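Side-chain contacts in vacuolar aminopeptidase 1 (Saccharomyces cerevisiae, PDB 5JGF), which removes N-terminal amino acids, preferably neutral or hydrophobic ones, from peptides and proteins in the yeast vacuole, using zinc, and is major cargo of the cytoplasm-to-vacuole targeting pathway: residues D10-F15 against G246-I251; L128-G133 against S439-T444; P159-P164 against L238-V243; L265-A270 against V292-N297. All coordinates share one frame; numbering follows the deposited sequence.

Two of the four contacts lie near the dizinc centre. Contact 4 is the most central, about 5 Å from the centre of the chain against 16 to 19 Å for the others (all measured from contact centres), and its S267 side chain is about 8 Å from a bound zinc ion. In contact 2 the I440 side chain is about 13 Å from a bound zinc ion. Contacts 2 and 3 are the closest pair, their centres about 10 Å apart, on neighbouring strands 132-140 and 233-242. R441 of contact 2 packs on G246 and T247 of contact 1, and F15 of contact 1 on L265 and F268 of contact 4. Contacts 1, 2 and 3 touch a second subunit.

Contact 1 (D10-F15 against G246-I251); sequences DIAQEF and GTIGGI
The carboxamide of Q13 is the flat group that meets I248, and it does so with its NE2 end: NE2 stands 3.4 Å from CG1 of I248, which sits somewhat off the amide plane. Nothing in 246-251 is stacked over a face of the amide. A bridging water lies slightly to the opposite side of that plane from CG1. It receives a weak hydrogen bond from Q13 NE2 (3.4 Å) and a second one from the backbone N of I248 (3.1 Å), linking helix and strand where no direct hydrogen bond spans them. The Q13 chain starts beside its own backbone N (chi1 -77°) and then bends at CG (chi2 -56°), which swings the amide from the flank of the helix over to the strand.

The contact joins the N-terminal helix 7-21 to strand 247-249, an outermost strand, within this chain, of the small antiparallel sheet completed by 255-258 and 442-445. The backbones stay well apart, the nearest CA atoms being those of A12 and I248 at 8.3 Å, and the buried area is modest, 92 Å². A12 offers its methyl from the buried side of the helix, where CB lies 4.3 Å from I248 CD1; this is loose apolar packing. L256 and the loop residues K253 and S446 also touch I248. On the other side of the strand T247 points away from the helix and packs on D131 of a second subunit, and the backbones of G250 and I251 hydrogen-bond to that same neighbour.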
loop_
_atom_site.group_PDB
_atom_site.type_symbol
_atom_site.label_atom_id
_atom_site.label_comp_id
_atom_site.label_asym_id
_atom_site.label_seq_id
_atom_site.Cartn_x
_atom_site.Cartn_y
_atom_site.Cartn_z
ATOM N N ASP D 10 47.388 -16.384 31.622
ATOM C CA ASP D 10 46.949 -16.600 32.992
ATOM C C ASP D 10 45.861 -15.610 33.396
ATOM O O ASP D 10 44.848 -15.993 33.977
ATOM C CB ASP D 10 48.135 -16.488 33.959
ATOM C CG ASP D 10 49.115 -17.644 33.818
ATOM O OD1 ASP D 10 48.730 -18.692 33.252
ATOM O OD2 ASP D 10 50.267 -17.513 34.284
ATOM N N ILE D 11 46.060 -14.336 33.085
ATOM C CA ILE D 11 45.058 -13.344 33.452
ATOM C C ILE D 11 43.767 -13.570 32.659
ATOM O O ILE D 11 42.673 -13.326 33.165
ATOM C CB ILE D 11 45.580 -11.897 33.241
ATOM C CG1 ILE D 11 44.652 -10.908 33.947
ATOM C CG2 ILE D 11 45.671 -11.573 31.763
ATOM C CD1 ILE D 11 44.531 -11.148 35.439
ATOM N N ALA D 12 43.893 -14.050 31.425
ATOM C CA ALA D 12 42.718 -14.336 30.602
ATOM C C ALA D 12 41.905 -15.433 31.284
ATOM O O ALA D 12 40.678 -15.362 31.342
ATOM C CB ALA D 12 43.141 -14.788 29.203
ATOM N N GLN D 13 42.594 -16.448 31.804
ATOM C CA GLN D 13 41.925 -17.547 32.495
ATOM C C GLN D 13 41.300 -17.072 33.802
ATOM O O GLN D 13 40.205 -17.503 34.165
ATOM C CB GLN D 13 42.905 -18.686 32.787
ATOM C CG GLN D 13 43.248 -19.552 31.583
ATOM C CD GLN D 13 42.014 -20.145 30.918
ATOM O OE1 GLN D 13 41.122 -20.671 31.586
ATOM N NE2 GLN D 13 41.966 -20.067 29.595
ATOM N N GLU D 14 41.999 -16.191 34.514
ATOM C CA GLU D 14 41.474 -15.665 35.769
ATOM C C GLU D 14 40.179 -14.919 35.479
ATOM O O GLU D 14 39.219 -15.009 36.243
ATOM C CB GLU D 14 42.472 -14.709 36.427
ATOM C CG GLU D 14 43.664 -15.384 37.091
ATOM C CD GLU D 14 43.254 -16.370 38.173
ATOM O OE1 GLU D 14 42.331 -16.059 38.955
ATOM O OE2 GLU D 14 43.867 -17.457 38.248
ATOM N N PHE D 15 40.159 -14.177 34.374
ATOM C CA PHE D 15 38.967 -13.427 33.995
ATOM C C PHE D 15 37.812 -14.383 33.706
ATOM O O PHE D 15 36.687 -14.166 34.158
ATOM C CB PHE D 15 39.237 -12.562 32.757
ATOM C CG PHE D 15 38.020 -11.822 32.262
ATOM C CD1 PHE D 15 37.430 -10.829 33.039
ATOM C CD2 PHE D 15 37.446 -12.141 31.034
ATOM C CE1 PHE D 15 36.276 -10.163 32.602
ATOM C CE2 PHE D 15 36.295 -11.483 30.587
ATOM C CZ PHE D 15 35.711 -10.493 31.374
ATOM N N GLY D 246 33.264 -19.484 30.060
ATOM C CA GLY D 246 33.998 -18.852 28.978
ATOM C C GLY D 246 35.084 -19.769 28.445
ATOM O O GLY D 246 35.489 -20.721 29.119
ATOM N N THR D 247 35.567 -19.480 27.241
ATOM C CA THR D 247 36.590 -20.306 26.621
ATOM C C THR D 247 37.517 -19.504 25.713
ATOM O O THR D 247 37.118 -18.495 25.128
ATOM C CB THR D 247 35.947 -21.405 25.744
ATOM O OG1 THR D 247 34.936 -22.092 26.491
ATOM C CG2 THR D 247 37.001 -22.405 25.283
ATOM N N ILE D 248 38.762 -19.954 25.605
ATOM C CA ILE D 248 39.709 -19.314 24.707
ATOM C C ILE D 248 39.398 -19.975 23.369
ATOM O O ILE D 248 39.313 -21.200 23.292
ATOM C CB ILE D 248 41.171 -19.612 25.115
ATOM C CG1 ILE D 248 41.486 -18.909 26.436
ATOM C CG2 ILE D 248 42.131 -19.160 24.020
ATOM C CD1 ILE D 248 41.252 -17.400 26.403
ATOM N N GLY D 249 39.213 -19.176 22.322
ATOM C CA GLY D 249 38.873 -19.746 21.031
ATOM C C GLY D 249 39.626 -19.207 19.836
ATOM O O GLY D 249 40.498 -18.342 19.959
ATOM N N GLY D 250 39.261 -19.718 18.663
ATOM C CA GLY D 250 39.921 -19.324 17.437
ATOM C C GLY D 250 40.944 -20.403 17.149
ATOM O O GLY D 250 41.496 -20.992 18.079
ATOM N N ILE D 251 41.200 -20.674 15.876
ATOM C CA ILE D 251 42.159 -21.711 15.516
ATOM C C ILE D 251 43.551 -21.428 16.085
ATOM O O ILE D 251 44.332 -22.353 16.327
ATOM C CB ILE D 251 42.234 -21.884 13.976
ATOM C CG1 ILE D 251 42.864 -23.236 13.642
ATOM C CG2 ILE D 251 43.025 -20.744 13.351
ATOM C CD1 ILE D 251 42.687 -23.651 12.192
HETATM O O HOH W 1 39.741 -21.967 27.800
#

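Contact 2 (L128-G133 against S439-T444); sequences LDRDLG and SIRAAT
The nearest CA atoms, of R130 and I440, are 8.5 Å apart and no hydrogen bond crosses, so side chains alone make the contact. The two side chains of this pair run antiparallel, side by side. The CG2 methyl of I440 lies over one face of the R130 guanidinium, 3.3 Å above its plane and displaced to one side of the group's centre, with NE at 3.3 Å and CZ at 3.5 Å. On the longer branch of the isoleucine, CD1 rests 3.8 Å from CG of R130 and 4.1 Å from CD2 of L132. A bend at CG of the arginine (chi2 -79°) brings the planar head over CG2, and a hydrogen bond from NE to L126 O helps hold it.

The 439-444 segment opens with an ST turn, in which S439 OG accepts from the backbone N of R441 (3.1 Å, 165°), before running into strand 442-445; it follows directly on the zinc ligand H438. Facing it is the approach to strand 132-140. Replacing R130 with an alanine would probably leave one flank of I440 without its cover and L126 O without this donor. The subunit interface runs through here as well: R441 NH1 forms a salt bridge with D131 OD2 of a second subunit, D131 here pairs reciprocally with that subunit's R441, and S439 OG hydrogen-bonds to D129 OD2 of the same neighbour.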
loop_
_atom_site.group_PDB
_atom_site.type_symbol
_atom_site.label_atom_id
_atom_site.label_comp_id
_atom_site.label_asym_id
_atom_site.label_seq_id
_atom_site.Cartn_x
_atom_site.Cartn_y
_atom_site.Cartn_z
ATOM N N LEU D 128 17.457 -17.604 23.435
ATOM C CA LEU D 128 16.740 -18.855 23.235
ATOM C C LEU D 128 17.710 -20.028 23.225
ATOM O O LEU D 128 18.837 -19.914 22.747
ATOM C CB LEU D 128 16.000 -18.851 21.897
ATOM C CG LEU D 128 14.891 -17.824 21.679
ATOM C CD1 LEU D 128 14.371 -17.957 20.254
ATOM C CD2 LEU D 128 13.776 -18.043 22.682
ATOM N N ASP D 129 17.259 -21.156 23.761
ATOM C CA ASP D 129 18.059 -22.369 23.763
ATOM C C ASP D 129 19.445 -22.210 24.369
ATOM O O ASP D 129 20.433 -22.725 23.842
ATOM C CB ASP D 129 18.150 -22.900 22.330
ATOM C CG ASP D 129 16.778 -23.121 21.713
ATOM O OD1 ASP D 129 15.797 -23.174 22.480
ATOM O OD2 ASP D 129 16.673 -23.245 20.473
ATOM N N ARG D 130 19.499 -21.494 25.485
ATOM C CA ARG D 130 20.734 -21.270 26.227
ATOM C C ARG D 130 20.492 -21.879 27.613
ATOM O O ARG D 130 19.392 -21.757 28.159
ATOM C CB ARG D 130 21.007 -19.768 26.358
ATOM C CG ARG D 130 21.205 -19.040 25.025
ATOM C CD ARG D 130 22.602 -19.253 24.452
ATOM N NE ARG D 130 22.782 -18.520 23.199
ATOM C CZ ARG D 130 23.951 -18.343 22.592
ATOM N NH1 ARG D 130 25.064 -18.846 23.116
ATOM N NH2 ARG D 130 24.010 -17.652 21.462
ATOM N N ASP D 131 21.504 -22.541 28.170
ATOM C CA ASP D 131 21.390 -23.160 29.493
ATOM C C ASP D 131 21.431 -22.054 30.542
ATOM O O ASP D 131 22.466 -21.409 30.723
ATOM C CB ASP D 131 22.560 -24.119 29.735
ATOM C CG ASP D 131 22.523 -25.348 28.840
ATOM O OD1 ASP D 131 21.747 -25.376 27.859
ATOM O OD2 ASP D 131 23.291 -26.292 29.121
ATOM N N LEU D 132 20.321 -21.848 31.246
ATOM C CA LEU D 132 20.251 -20.781 32.239
ATOM C C LEU D 132 20.277 -21.215 33.698
ATOM O O LEU D 132 19.475 -22.042 34.129
ATOM C CB LEU D 132 18.990 -19.943 32.008
ATOM C CG LEU D 132 18.801 -19.374 30.597
ATOM C CD1 LEU D 132 17.507 -18.562 30.550
ATOM C CD2 LEU D 132 19.999 -18.499 30.217
ATOM N N GLY D 133 21.202 -20.632 34.455
ATOM C CA GLY D 133 21.292 -20.926 35.871
ATOM C C GLY D 133 20.549 -19.815 36.587
ATOM O O GLY D 133 20.113 -18.847 35.957
ATOM N N SER D 439 25.115 -9.457 23.574
ATOM C CA SER D 439 24.678 -10.805 23.242
ATOM C C SER D 439 24.724 -11.547 24.578
ATOM O O SER D 439 25.218 -11.011 25.571
ATOM C CB SER D 439 25.658 -11.476 22.275
ATOM O OG SER D 439 25.398 -12.871 22.197
ATOM N N ILE D 440 24.214 -12.770 24.619
ATOM C CA ILE D 440 24.273 -13.534 25.856
ATOM C C ILE D 440 25.694 -14.107 25.982
ATOM O O ILE D 440 26.146 -14.451 27.076
ATOM C CB ILE D 440 23.219 -14.665 25.881
ATOM C CG1 ILE D 440 23.098 -15.215 27.307
ATOM C CG2 ILE D 440 23.583 -15.760 24.884
ATOM C CD1 ILE D 440 21.988 -16.228 27.495
ATOM N N ARG D 441 26.404 -14.199 24.860
ATOM C CA ARG D 441 27.787 -14.693 24.875
ATOM C C ARG D 441 28.595 -13.894 23.858
ATOM O O ARG D 441 28.422 -14.044 22.643
ATOM C CB ARG D 441 27.837 -16.191 24.554
ATOM C CG ARG D 441 29.201 -16.852 24.817
ATOM C CD ARG D 441 29.105 -18.358 24.603
ATOM N NE ARG D 441 30.364 -19.082 24.799
ATOM C CZ ARG D 441 30.905 -19.373 25.981
ATOM N NH1 ARG D 441 32.047 -20.045 26.037
ATOM N NH2 ARG D 441 30.314 -18.991 27.107
ATOM N N ALA D 442 29.479 -13.041 24.367
ATOM C CA ALA D 442 30.289 -12.171 23.526
ATOM C C ALA D 442 31.715 -12.656 23.300
ATOM O O ALA D 442 32.071 -13.777 23.669
ATOM C CB ALA D 442 30.302 -10.759 24.125
ATOM N N ALA D 443 32.530 -11.804 22.685
ATOM C CA ALA D 443 33.914 -12.165 22.402
ATOM C C ALA D 443 34.854 -10.971 22.342
ATOM O O ALA D 443 34.463 -9.873 21.956
ATOM C CB ALA D 443 33.988 -12.931 21.084
ATOM N N THR D 444 36.104 -11.203 22.726
ATOM C CA THR D 444 37.127 -10.171 22.674
ATOM C C THR D 444 38.443 -10.898 22.398
ATOM O O THR D 444 38.444 -12.114 22.202
ATOM C CB THR D 444 37.201 -9.372 24.007
ATOM O OG1 THR D 444 38.126 -8.287 23.866
ATOM C CG2 THR D 444 37.632 -10.269 25.160
#

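Contact 3 (P159-P164 against L238-V243)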
loop_
_atom_site.group_PDB
_atom_site.type_symbol
_atom_site.label_atom_id
_atom_site.label_comp_id
_atom_site.label_asym_id
_atom_site.label_seq_id
_atom_site.Cartn_x
_atom_site.Cartn_y
_atom_site.Cartn_z
ATOM N N PRO D 159 21.807 -25.796 35.165
ATOM C CA PRO D 159 20.986 -24.835 34.425
ATOM C C PRO D 159 19.543 -25.207 34.763
ATOM O O PRO D 159 19.012 -26.198 34.256
ATOM C CB PRO D 159 21.352 -25.112 32.971
ATOM C CG PRO D 159 21.604 -26.586 32.964
ATOM C CD PRO D 159 22.346 -26.839 34.268
ATOM N N VAL D 160 18.923 -24.432 35.646
ATOM C CA VAL D 160 17.555 -24.707 36.077
ATOM C C VAL D 160 16.480 -24.302 35.070
ATOM O O VAL D 160 15.366 -24.821 35.114
ATOM C CB VAL D 160 17.237 -23.998 37.424
ATOM C CG1 VAL D 160 18.269 -24.390 38.486
ATOM C CG2 VAL D 160 17.219 -22.479 37.233
ATOM N N CYS D 161 16.822 -23.380 34.171
ATOM C CA CYS D 161 15.883 -22.867 33.173
ATOM C C CYS D 161 16.435 -22.894 31.758
ATOM O O CYS D 161 17.637 -23.024 31.542
ATOM C CB CYS D 161 15.499 -21.409 33.501
ATOM S SG CYS D 161 14.506 -21.224 34.976
ATOM N N ARG D 162 15.528 -22.754 30.800
ATOM C CA ARG D 162 15.861 -22.713 29.385
ATOM C C ARG D 162 14.620 -22.190 28.673
ATOM O O ARG D 162 13.512 -22.654 28.941
ATOM C CB ARG D 162 16.221 -24.113 28.871
ATOM C CG ARG D 162 16.504 -24.194 27.367
ATOM C CD ARG D 162 16.950 -25.605 26.970
ATOM N NE ARG D 162 17.167 -25.770 25.530
ATOM C CZ ARG D 162 16.193 -25.788 24.624
ATOM N NH1 ARG D 162 14.927 -25.651 25.001
ATOM N NH2 ARG D 162 16.481 -25.950 23.341
ATOM N N ILE D 163 14.806 -21.206 27.796
ATOM C CA ILE D 163 13.702 -20.624 27.030
ATOM C C ILE D 163 13.748 -21.359 25.691
ATOM O O ILE D 163 14.617 -21.104 24.859
ATOM C CB ILE D 163 13.917 -19.116 26.809
ATOM C CG1 ILE D 163 14.197 -18.434 28.157
ATOM C CG2 ILE D 163 12.678 -18.507 26.148
ATOM C CD1 ILE D 163 14.620 -16.983 28.049
ATOM N N PRO D 164 12.791 -22.268 25.464
ATOM C CA PRO D 164 12.698 -23.080 24.247
ATOM C C PRO D 164 12.202 -22.447 22.959
ATOM O O PRO D 164 11.086 -21.936 22.899
ATOM C CB PRO D 164 11.797 -24.223 24.688
ATOM C CG PRO D 164 10.799 -23.512 25.546
ATOM C CD PRO D 164 11.675 -22.576 26.382
ATOM N N LEU D 238 16.792 -12.275 42.201
ATOM C CA LEU D 238 17.513 -13.294 41.446
ATOM C C LEU D 238 17.518 -13.056 39.939
ATOM O O LEU D 238 16.559 -12.517 39.384
ATOM C CB LEU D 238 16.907 -14.675 41.728
ATOM C CG LEU D 238 16.764 -15.076 43.203
ATOM C CD1 LEU D 238 16.169 -16.481 43.302
ATOM C CD2 LEU D 238 18.124 -15.020 43.885
ATOM N N ASP D 239 18.611 -13.469 39.299
ATOM C CA ASP D 239 18.800 -13.353 37.853
ATOM C C ASP D 239 18.792 -14.748 37.253
ATOM O O ASP D 239 18.971 -15.746 37.955
ATOM C CB ASP D 239 20.192 -12.825 37.478
ATOM C CG ASP D 239 20.464 -11.417 37.932
ATOM O OD1 ASP D 239 21.587 -10.957 37.639
ATOM O OD2 ASP D 239 19.601 -10.776 38.555
ATOM N N LEU D 240 18.609 -14.791 35.938
ATOM C CA LEU D 240 18.718 -16.020 35.169
ATOM C C LEU D 240 19.870 -15.617 34.260
ATOM O O LEU D 240 19.868 -14.514 33.707
ATOM C CB LEU D 240 17.467 -16.308 34.342
ATOM C CG LEU D 240 16.266 -16.871 35.095
ATOM C CD1 LEU D 240 15.253 -17.368 34.067
ATOM C CD2 LEU D 240 16.698 -18.028 36.005
ATOM N N PHE D 241 20.862 -16.489 34.116
ATOM C CA PHE D 241 22.029 -16.170 33.303
ATOM C C PHE D 241 22.599 -17.414 32.636
ATOM O O PHE D 241 22.322 -18.533 33.058
ATOM C CB PHE D 241 23.093 -15.546 34.205
ATOM C CG PHE D 241 23.312 -16.314 35.477
ATOM C CD1 PHE D 241 24.063 -17.487 35.479
ATOM C CD2 PHE D 241 22.710 -15.900 36.661
ATOM C CE1 PHE D 241 24.210 -18.242 36.647
ATOM C CE2 PHE D 241 22.849 -16.646 37.836
ATOM C CZ PHE D 241 23.600 -17.820 37.828
ATOM N N ASP D 242 23.405 -17.202 31.598
ATOM C CA ASP D 242 24.031 -18.299 30.862
ATOM C C ASP D 242 25.096 -18.948 31.748
ATOM O O ASP D 242 25.980 -18.260 32.261
ATOM C CB ASP D 242 24.697 -17.762 29.586
ATOM C CG ASP D 242 25.065 -18.862 28.605
ATOM O OD1 ASP D 242 25.253 -20.020 29.033
ATOM O OD2 ASP D 242 25.180 -18.564 27.400
ATOM N N VAL D 243 25.013 -20.265 31.928
ATOM C CA VAL D 243 25.988 -20.975 32.751
ATOM C C VAL D 243 27.144 -21.557 31.948
ATOM O O VAL D 243 27.975 -22.275 32.501
ATOM C CB VAL D 243 25.343 -22.139 33.546
ATOM C CG1 VAL D 243 24.348 -21.599 34.547
ATOM C CG2 VAL D 243 24.682 -23.119 32.593
#
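P159 and V243, and C161 and L240, meet across the end of an antiparallel sheet in which strand 132-140 lies between the two segments. L132 pairs by backbone hydrogen bonds with C161, and G133 with F241; V160 and C161 both face L132, which makes a classic beta bulge. No hydrogen bond joins 159-164 to 238-243 directly, and the 173 Å² buried between them comes mainly from these two apolar pairs.

The close part begins at P159, whose CA is 6.5 Å from the CA of V243. CB of the proline ring touches CG2 of V243 at 3.9 Å. With V243 chi1 at -65°, CG2 is the branch held between the backbone N and the carbonyl carbon, and that placement turns it to the proline. Farther along both segments, C161 and L240 point at each other, and I114 of strand 112-119 packs against both.

The looser side is still buried and does not face solvent. V160 CG2 comes no nearer than 4.6 Å, to L240 CD2, and beyond C161 the 159-164 segment diverges from strand 233-242: R162 points away, its NH2 making a salt bridge with D129 OD1 and a hydrogen bond to R441 O of a second subunit. I163 CD1 stays 6.1 Å from L240 CD1, and P164 packs on N350 of that second subunit. Back at the close part, SG of C161 sits in the fork of the leucine, 4.0 Å from L240 CD1 and 4.0 Å from L240 CD2.

Contact 4 (L265-A270 against V292-N297); sequences LCSFAA and VTLYDN
A270 on V292 and S267 on L294 pack helix 261-278 against strand 289-295 of the mixed sheet at the heart of the alpha/beta catalytic fold. Both pairs follow the backbone register, with CA atoms 6.8 Å apart for A270 and V292 and 6.9 Å apart for S267 and L294.

Apolar contacts come first. V292 CG1, anti to its own backbone N (chi1 168°), reaches the A270 methyl CB at 4.1 Å. M271 adds to the same layer by touching both V292 and L294. Across the helix, F268 points away from the strand and meets the rings of F15 and F18.

Polar links join neither segment to the other. S267 OG donates to D263 O one turn earlier in the helix and makes a second, weak hydrogen bond with the backbone O of the zinc ligand H91, a weak link toward the metal site. After the strand, N297 ND2 hydrogen-bonds to T304 OG1, just before the zinc-binding E298 and E299 in the sequence.

Two meetings are mixed in kind, a methyl against a polar atom. V292 straddles the end of A270, its CG2 lying 3.7 Å from the A270 carbonyl O. The leucine brings one methyl against the flank of the serine, where L294 CD2 lies 3.9 Å from S267 CB and 3.8 Å from S267 OG.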
loop_
_atom_site.group_PDB
_atom_site.type_symbol
_atom_site.label_atom_id
_atom_site.label_comp_id
_atom_site.label_asym_id
_atom_site.label_seq_id
_atom_site.Cartn_x
_atom_site.Cartn_y
_atom_site.Cartn_z
ATOM N N LEU D 265 34.341 -6.753 31.837
ATOM C CA LEU D 265 35.661 -6.883 31.213
ATOM C C LEU D 265 36.527 -5.696 31.669
ATOM O O LEU D 265 37.651 -5.878 32.148
ATOM C CB LEU D 265 35.523 -6.889 29.682
ATOM C CG LEU D 265 36.784 -6.898 28.814
ATOM C CD1 LEU D 265 37.719 -8.033 29.233
ATOM C CD2 LEU D 265 36.369 -7.053 27.352
ATOM N N CYS D 266 36.001 -4.484 31.516
ATOM C CA CYS D 266 36.731 -3.290 31.946
ATOM C C CYS D 266 36.787 -3.205 33.469
ATOM O O CYS D 266 37.791 -2.775 34.036
ATOM C CB CYS D 266 36.073 -2.016 31.408
ATOM S SG CYS D 266 36.404 -1.683 29.672
ATOM N N SER D 267 35.703 -3.597 34.130
ATOM C CA SER D 267 35.665 -3.552 35.589
ATOM C C SER D 267 36.764 -4.425 36.182
ATOM O O SER D 267 37.492 -3.992 37.075
ATOM C CB SER D 267 34.300 -4.010 36.107
ATOM O OG SER D 267 33.302 -3.055 35.788
ATOM N N PHE D 268 36.887 -5.649 35.675
ATOM C CA PHE D 268 37.909 -6.585 36.150
ATOM C C PHE D 268 39.310 -6.041 35.864
ATOM O O PHE D 268 40.169 -6.006 36.752
ATOM C CB PHE D 268 37.736 -7.939 35.457
ATOM C CG PHE D 268 38.728 -8.985 35.893
ATOM C CD1 PHE D 268 38.497 -9.753 37.032
ATOM C CD2 PHE D 268 39.889 -9.212 35.155
ATOM C CE1 PHE D 268 39.408 -10.740 37.430
ATOM C CE2 PHE D 268 40.806 -10.194 35.544
ATOM C CZ PHE D 268 40.563 -10.959 36.683
ATOM N N ALA D 269 39.538 -5.617 34.623
ATOM C CA ALA D 269 40.839 -5.083 34.236
ATOM C C ALA D 269 41.220 -3.867 35.079
ATOM O O ALA D 269 42.373 -3.731 35.492
ATOM C CB ALA D 269 40.839 -4.711 32.755
ATOM N N ALA D 270 40.258 -2.983 35.330
ATOM C CA ALA D 270 40.532 -1.791 36.127
ATOM C C ALA D 270 40.845 -2.132 37.585
ATOM O O ALA D 270 41.778 -1.573 38.167
ATOM C CB ALA D 270 39.351 -0.821 36.055
ATOM N N VAL D 292 38.891 3.399 41.779
ATOM C CA VAL D 292 38.186 2.664 40.747
ATOM C C VAL D 292 36.803 2.564 41.372
ATOM O O VAL D 292 36.645 2.015 42.463
ATOM C CB VAL D 292 38.722 1.241 40.521
ATOM C CG1 VAL D 292 37.729 0.457 39.650
ATOM C CG2 VAL D 292 40.071 1.293 39.829
ATOM N N THR D 293 35.809 3.138 40.710
ATOM C CA THR D 293 34.454 3.083 41.218
ATOM C C THR D 293 33.625 2.295 40.212
ATOM O O THR D 293 33.656 2.577 39.013
ATOM C CB THR D 293 33.893 4.497 41.435
ATOM O OG1 THR D 293 34.687 5.164 42.432
ATOM C CG2 THR D 293 32.450 4.439 41.918
ATOM N N LEU D 294 32.916 1.292 40.726
ATOM C CA LEU D 294 32.091 0.391 39.929
ATOM C C LEU D 294 30.615 0.680 40.167
ATOM O O LEU D 294 30.138 0.628 41.304
ATOM C CB LEU D 294 32.412 -1.054 40.312
ATOM C CG LEU D 294 33.905 -1.399 40.267
ATOM C CD1 LEU D 294 34.109 -2.836 40.725
ATOM C CD2 LEU D 294 34.446 -1.195 38.856
ATOM N N TYR D 295 29.897 0.966 39.085
ATOM C CA TYR D 295 28.483 1.311 39.158
ATOM C C TYR D 295 27.513 0.233 38.697
ATOM O O TYR D 295 27.840 -0.618 37.868
ATOM C CB TYR D 295 28.223 2.567 38.323
ATOM C CG TYR D 295 29.003 3.779 38.775
ATOM C CD1 TYR D 295 28.568 4.547 39.854
ATOM C CD2 TYR D 295 30.182 4.153 38.128
ATOM C CE1 TYR D 295 29.288 5.662 40.276
ATOM C CE2 TYR D 295 30.910 5.264 38.545
ATOM C CZ TYR D 295 30.458 6.012 39.616
ATOM O OH TYR D 295 31.176 7.112 40.026
ATOM N N ASP D 296 26.308 0.300 39.244
ATOM C CA ASP D 296 25.230 -0.611 38.893
ATOM C C ASP D 296 24.360 0.201 37.932
ATOM O O ASP D 296 24.608 1.387 37.710
ATOM C CB ASP D 296 24.427 -0.960 40.155
ATOM C CG ASP D 296 23.388 -2.052 39.930
ATOM O OD1 ASP D 296 22.627 -2.335 40.883
ATOM O OD2 ASP D 296 23.325 -2.632 38.824
ATOM N N ASN D 297 23.373 -0.458 37.337
ATOM C CA ASN D 297 22.395 0.181 36.467
ATOM C C ASN D 297 22.801 1.054 35.279
ATOM O O ASN D 297 22.025 1.912 34.867
ATOM C CB ASN D 297 21.414 0.972 37.340
ATOM C CG ASN D 297 20.768 0.111 38.412
ATOM O OD1 ASN D 297 20.448 -1.058 38.183
ATOM N ND2 ASN D 297 20.558 0.688 39.583
#